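PDB 3GGY: increased sodium tolerance protein 1 from Saccharomyces cerevisiae, which acts late in sorting cargo into multivesicular bodies, regulating the recruitment of the ATPase Vps4 to ESCRT-III. Local coordinates for residues A[101-114]-A[140-152]. Residues are numbered along the deposited sequence; the frame is centred on the assembly and turned at random.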
loop_
_atom_site.group_PDB
_atom_site.type_symbol
_atom_site.label_atom_id
_atom_site.label_comp_id
_atom_site.label_asym_id
_atom_site.label_seq_id
_atom_site.Cartn_x
_atom_site.Cartn_y
_atom_site.Cartn_z
ATOM N N MET A 101 -11.377 -15.775 10.445
ATOM C CA MET A 101 -10.064 -15.948 9.840
ATOM C C MET A 101 -10.313 -16.536 8.466
ATOM O O MET A 101 -9.480 -16.462 7.568
ATOM C CB MET A 101 -9.224 -16.928 10.669
ATOM C CG MET A 101 -7.776 -17.040 10.221
ATOM S SD MET A 101 -6.865 -15.495 10.442
ATOM C CE MET A 101 -6.572 -15.517 12.230
ATOM N N ASP A 102 -11.486 -17.132 8.327
ATOM C CA ASP A 102 -11.873 -17.751 7.084
ATOM C C ASP A 102 -12.399 -16.744 6.066
ATOM O O ASP A 102 -11.942 -16.720 4.930
ATOM C CB ASP A 102 -12.923 -18.825 7.341
ATOM C CG ASP A 102 -13.212 -19.643 6.115
ATOM O OD1 ASP A 102 -12.863 -19.190 5.006
ATOM O OD2 ASP A 102 -13.794 -20.738 6.251
ATOM N N ASP A 103 -13.363 -15.921 6.469
ATOM C CA ASP A 103 -13.937 -14.919 5.577
ATOM C C ASP A 103 -12.945 -13.794 5.258
ATOM O O ASP A 103 -13.291 -12.821 4.587
ATOM C CB ASP A 103 -15.210 -14.329 6.192
ATOM C CG ASP A 103 -15.029 -13.931 7.644
ATOM O OD1 ASP A 103 -13.980 -13.341 7.980
ATOM O OD2 ASP A 103 -15.941 -14.200 8.453
ATOM N N GLY A 104 -11.718 -13.933 5.755
ATOM C CA GLY A 104 -10.678 -12.946 5.501
ATOM C C GLY A 104 -10.800 -11.614 6.216
ATOM O O GLY A 104 -10.005 -10.699 5.972
ATOM N N ILE A 105 -11.779 -11.491 7.104
ATOM C CA ILE A 105 -11.985 -10.244 7.826
ATOM C C ILE A 105 -10.832 -9.915 8.772
ATOM O O ILE A 105 -10.345 -8.784 8.790
ATOM C CB ILE A 105 -13.315 -10.277 8.609
ATOM C CG1 ILE A 105 -14.480 -10.354 7.616
ATOM C CG2 ILE A 105 -13.446 -9.043 9.496
ATOM C CD1 ILE A 105 -15.851 -10.476 8.257
ATOM N N ASN A 106 -10.388 -10.898 9.548
ATOM C CA ASN A 106 -9.286 -10.676 10.490
ATOM C C ASN A 106 -8.101 -10.008 9.797
ATOM O O ASN A 106 -7.603 -8.965 10.232
ATOM C CB ASN A 106 -8.832 -12.007 11.095
ATOM C CG ASN A 106 -7.790 -11.829 12.184
ATOM O OD1 ASN A 106 -7.998 -11.083 13.138
ATOM N ND2 ASN A 106 -6.667 -12.524 12.051
ATOM N N GLU A 107 -7.661 -10.631 8.711
ATOM C CA GLU A 107 -6.545 -10.162 7.909
ATOM C C GLU A 107 -6.796 -8.781 7.303
ATOM O O GLU A 107 -5.926 -7.912 7.333
ATOM C CB GLU A 107 -6.300 -11.178 6.797
ATOM C CG GLU A 107 -5.143 -10.875 5.890
ATOM C CD GLU A 107 -5.004 -11.922 4.809
ATOM O OE1 GLU A 107 -4.980 -13.127 5.152
ATOM O OE2 GLU A 107 -4.916 -11.546 3.626
ATOM N N ALA A 108 -7.988 -8.588 6.750
ATOM C CA ALA A 108 -8.333 -7.321 6.119
ATOM C C ALA A 108 -8.336 -6.121 7.067
ATOM O O ALA A 108 -7.733 -5.091 6.765
ATOM C CB ALA A 108 -9.689 -7.440 5.429
ATOM N N ILE A 109 -9.010 -6.247 8.205
ATOM C CA ILE A 109 -9.086 -5.139 9.149
ATOM C C ILE A 109 -7.728 -4.834 9.780
ATOM O O ILE A 109 -7.367 -3.670 9.955
ATOM C CB ILE A 109 -10.124 -5.418 10.259
ATOM C CG1 ILE A 109 -10.356 -4.152 11.082
ATOM C CG2 ILE A 109 -9.655 -6.564 11.140
ATOM C CD1 ILE A 109 -10.995 -3.016 10.284
ATOM N N ARG A 110 -6.968 -5.875 10.114
ATOM C CA ARG A 110 -5.651 -5.669 10.704
ATOM C C ARG A 110 -4.716 -4.963 9.725
ATOM O O ARG A 110 -3.977 -4.063 10.111
ATOM C CB ARG A 110 -5.039 -7.005 11.125
ATOM C CG ARG A 110 -5.705 -7.610 12.348
ATOM C CD ARG A 110 -5.139 -8.982 12.659
ATOM N NE ARG A 110 -5.817 -9.550 13.819
ATOM C CZ ARG A 110 -5.495 -9.284 15.079
ATOM N NH1 ARG A 110 -4.488 -8.468 15.354
ATOM N NH2 ARG A 110 -6.214 -9.803 16.067
ATOM N N SER A 111 -4.761 -5.362 8.455
ATOM C CA SER A 111 -3.897 -4.749 7.457
ATOM C C SER A 111 -4.207 -3.273 7.242
ATOM O O SER A 111 -3.299 -2.457 7.086
ATOM C CB SER A 111 -4.002 -5.504 6.126
ATOM O OG SER A 111 -3.507 -6.833 6.264
ATOM N N LEU A 112 -5.488 -2.927 7.231
ATOM C CA LEU A 112 -5.885 -1.538 7.024
ATOM C C LEU A 112 -5.474 -0.655 8.192
ATOM O O LEU A 112 -5.035 0.478 8.002
ATOM C CB LEU A 112 -7.393 -1.469 6.794
ATOM C CG LEU A 112 -7.784 -2.021 5.421
ATOM C CD1 LEU A 112 -9.291 -2.248 5.361
ATOM C CD2 LEU A 112 -7.342 -1.049 4.333
ATOM N N ILE A 113 -5.598 -1.176 9.406
ATOM C CA ILE A 113 -5.209 -0.406 10.580
ATOM C C ILE A 113 -3.689 -0.230 10.605
ATOM O O ILE A 113 -3.183 0.856 10.898
ATOM C CB ILE A 113 -5.700 -1.104 11.865
ATOM C CG1 ILE A 113 -7.226 -0.986 11.932
ATOM C CG2 ILE A 113 -5.052 -0.480 13.099
ATOM C CD1 ILE A 113 -7.865 -1.777 13.066
ATOM N N TYR A 114 -2.962 -1.298 10.286
ATOM C CA TYR A 114 -1.509 -1.246 10.253
ATOM C C TYR A 114 -1.021 -0.250 9.210
ATOM O O TYR A 114 0.002 0.414 9.396
ATOM C CB TYR A 114 -0.931 -2.628 9.918
ATOM C CG TYR A 114 0.576 -2.649 9.933
ATOM C CD1 TYR A 114 1.274 -2.715 11.135
ATOM C CD2 TYR A 114 1.309 -2.529 8.754
ATOM C CE1 TYR A 114 2.663 -2.655 11.169
ATOM C CE2 TYR A 114 2.702 -2.471 8.778
ATOM C CZ TYR A 114 3.371 -2.533 9.989
ATOM O OH TYR A 114 4.744 -2.469 10.024
ATOM N N PHE A 140 -6.795 -4.441 20.984
ATOM C CA PHE A 140 -6.763 -4.988 19.634
ATOM C C PHE A 140 -5.990 -4.076 18.687
ATOM O O PHE A 140 -5.055 -4.516 18.017
ATOM C CB PHE A 140 -8.195 -5.188 19.126
ATOM C CG PHE A 140 -8.293 -5.358 17.637
ATOM C CD1 PHE A 140 -7.684 -6.433 17.004
ATOM C CD2 PHE A 140 -8.984 -4.424 16.867
ATOM C CE1 PHE A 140 -7.748 -6.578 15.616
ATOM C CE2 PHE A 140 -9.056 -4.561 15.480
ATOM C CZ PHE A 140 -8.440 -5.637 14.857
ATOM N N VAL A 141 -6.369 -2.804 18.634
ATOM C CA VAL A 141 -5.688 -1.875 17.739
ATOM C C VAL A 141 -4.218 -1.651 18.094
ATOM O O VAL A 141 -3.384 -1.519 17.204
ATOM C CB VAL A 141 -6.441 -0.525 17.647
ATOM C CG1 VAL A 141 -7.827 -0.754 17.080
ATOM C CG2 VAL A 141 -6.545 0.126 19.001
ATOM N N ASN A 142 -3.885 -1.620 19.384
ATOM C CA ASN A 142 -2.491 -1.433 19.769
ATOM C C ASN A 142 -1.664 -2.659 19.394
ATOM O O ASN A 142 -0.485 -2.545 19.041
ATOM C CB ASN A 142 -2.372 -1.162 21.272
ATOM C CG ASN A 142 -2.917 0.198 21.660
ATOM O OD1 ASN A 142 -2.991 1.103 20.834
ATOM N ND2 ASN A 142 -3.284 0.353 22.928
ATOM N N GLY A 143 -2.284 -3.833 19.466
ATOM C CA GLY A 143 -1.581 -5.052 19.107
ATOM C C GLY A 143 -1.188 -5.007 17.643
ATOM O O GLY A 143 -0.109 -5.460 17.257
ATOM N N VAL A 144 -2.067 -4.443 16.824
ATOM C CA VAL A 144 -1.808 -4.330 15.392
ATOM C C VAL A 144 -0.710 -3.312 15.089
ATOM O O VAL A 144 0.251 -3.606 14.382
ATOM C CB VAL A 144 -3.080 -3.895 14.632
ATOM C CG1 VAL A 144 -2.730 -3.582 13.182
ATOM C CG2 VAL A 144 -4.127 -4.997 14.698
ATOM N N ILE A 145 -0.845 -2.114 15.642
ATOM C CA ILE A 145 0.122 -1.062 15.371
ATOM C C ILE A 145 1.493 -1.265 16.019
ATOM O O ILE A 145 2.523 -1.184 15.347
ATOM C CB ILE A 145 -0.462 0.298 15.790
ATOM C CG1 ILE A 145 -1.755 0.548 15.007
ATOM C CG2 ILE A 145 0.538 1.413 15.513
ATOM C CD1 ILE A 145 -2.577 1.738 15.499
ATOM N N ALA A 146 1.506 -1.546 17.314
ATOM C CA ALA A 146 2.762 -1.724 18.026
ATOM C C ALA A 146 3.454 -3.042 17.734
ATOM O O ALA A 146 4.676 -3.081 17.568
ATOM C CB ALA A 146 2.526 -1.600 19.520
ATOM N N ASP A 147 2.676 -4.117 17.653
ATOM C CA ASP A 147 3.251 -5.440 17.449
ATOM C C ASP A 147 2.886 -6.177 16.162
ATOM O O ASP A 147 3.234 -7.347 16.017
ATOM C CB ASP A 147 2.889 -6.336 18.636
ATOM C CG ASP A 147 3.097 -5.652 19.977
ATOM O OD1 ASP A 147 4.120 -4.959 20.146
ATOM O OD2 ASP A 147 2.237 -5.823 20.866
ATOM N N HIS A 148 2.222 -5.485 15.237
ATOM C CA HIS A 148 1.761 -6.053 13.965
ATOM C C HIS A 148 1.207 -7.476 14.073
ATOM O O HIS A 148 1.439 -8.322 13.208
ATOM C CB HIS A 148 2.845 -5.982 12.874
ATOM C CG HIS A 148 4.114 -6.699 13.208
ATOM N ND1 HIS A 148 5.130 -6.118 13.937
ATOM C CD2 HIS A 148 4.543 -7.944 12.892
ATOM C CE1 HIS A 148 6.130 -6.974 14.052
ATOM N NE2 HIS A 148 5.799 -8.089 13.428
ATOM N N ILE A 149 0.434 -7.716 15.125
ATOM C CA ILE A 149 -0.160 -9.030 15.355
ATOM C C ILE A 149 -1.105 -9.410 14.215
ATOM O O ILE A 149 -2.037 -8.670 13.884
ATOM C CB ILE A 149 -0.935 -9.064 16.685
ATOM C CG1 ILE A 149 0.029 -8.800 17.847
ATOM C CG2 ILE A 149 -1.636 -10.407 16.857
ATOM C CD1 ILE A 149 1.212 -9.748 17.894
ATOM N N ASP A 150 -0.834 -10.569 13.625
ATOM C CA ASP A 150 -1.622 -11.109 12.522
ATOM C C ASP A 150 -1.666 -10.254 11.256
ATOM O O ASP A 150 -2.556 -10.425 10.419
ATOM C CB ASP A 150 -3.042 -11.431 12.989
ATOM C CG ASP A 150 -3.114 -12.726 13.777
ATOM O OD1 ASP A 150 -2.047 -13.332 14.009
ATOM O OD2 ASP A 150 -4.235 -13.133 14.162
ATOM N N VAL A 151 -0.713 -9.340 11.110
ATOM C CA VAL A 151 -0.641 -8.526 9.897
ATOM C C VAL A 151 0.188 -9.347 8.901
ATOM O O VAL A 151 1.302 -9.776 9.211
ATOM C CB VAL A 151 0.062 -7.170 10.146
ATOM C CG1 VAL A 151 0.198 -6.398 8.822
ATOM C CG2 VAL A 151 -0.743 -6.339 11.136
ATOM N N PRO A 152 -0.351 -9.579 7.692
ATOM C CA PRO A 152 0.322 -10.351 6.640
ATOM C C PRO A 152 1.735 -9.865 6.353
ATOM O O PRO A 152 1.994 -8.663 6.300
ATOM C CB PRO A 152 -0.596 -10.167 5.433
ATOM C CG PRO A 152 -1.930 -9.982 6.046
ATOM C CD PRO A 152 -1.647 -9.073 7.217
HETATM O O HOH W 1 -4.003 -7.175 18.037
#
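Arg110 runs from helix 105-114 into the turn 148-151, its guanidinium set between Phe140 and Asp150. Phe140 CE1 lies over the centre of one guanidinium face, 3.6 Å from Arg110 CZ; since the planes stand 85° apart, the ring meets the guanidinium face with its edge. Against the opposite face rests Asp150, whose CB lies 3.2 Å from Arg110 CD and whose carboxylate forms only a long salt bridge, OD2 standing 3.9 Å from Arg110 NE and well out of the guanidinium plane.

The guanidinium nitrogens are bound as well. Arg110 NE donates to Asn106 OD1 (2.8 Å), which lies in the guanidinium plane, though NE itself stands above the plane of the Asn106 carbonyl. NH1 makes a weak bond to Ile149 O and reaches Phe140 O through a water; NH2 pairs with Glu93 of helix 93-99. With CG anti to the backbone N (chi1 -174°), the Asn106 amide stands out from the helix, within reach of both Arg110, one turn on, and Asp150, whose OD2 accepts from ND2 at 3.3 Å. A lysine in place of Arg110 lacks the flat group, which would probably leave Asn106 OD1, the Ile149 carbonyl and Glu93 without a common donor and the Phe140 edge without the face it meets.

Apolar contacts extend the interface along the helix. Ile113 is a knob in a hole formed by Phe140, Val141, Val144 and Ile145, its CD1 lying 3.9 Å from Phe140 CE2. Beside it, Tyr114 CB packs on Val144 and Val151, and the ring edge meets Val144 O in plane. Pro152 CG lies 3.3 Å from Glu107 CG.

The axes of segments 105-114 and 140-147 cross at -61°, 9.0 Å apart, and the type II turn His148-Val151 leads into helix 153-159. Such packing of short helices beside the long helical hairpin belongs to the ESCRT-III-like fold of this Ist1 N-terminal domain.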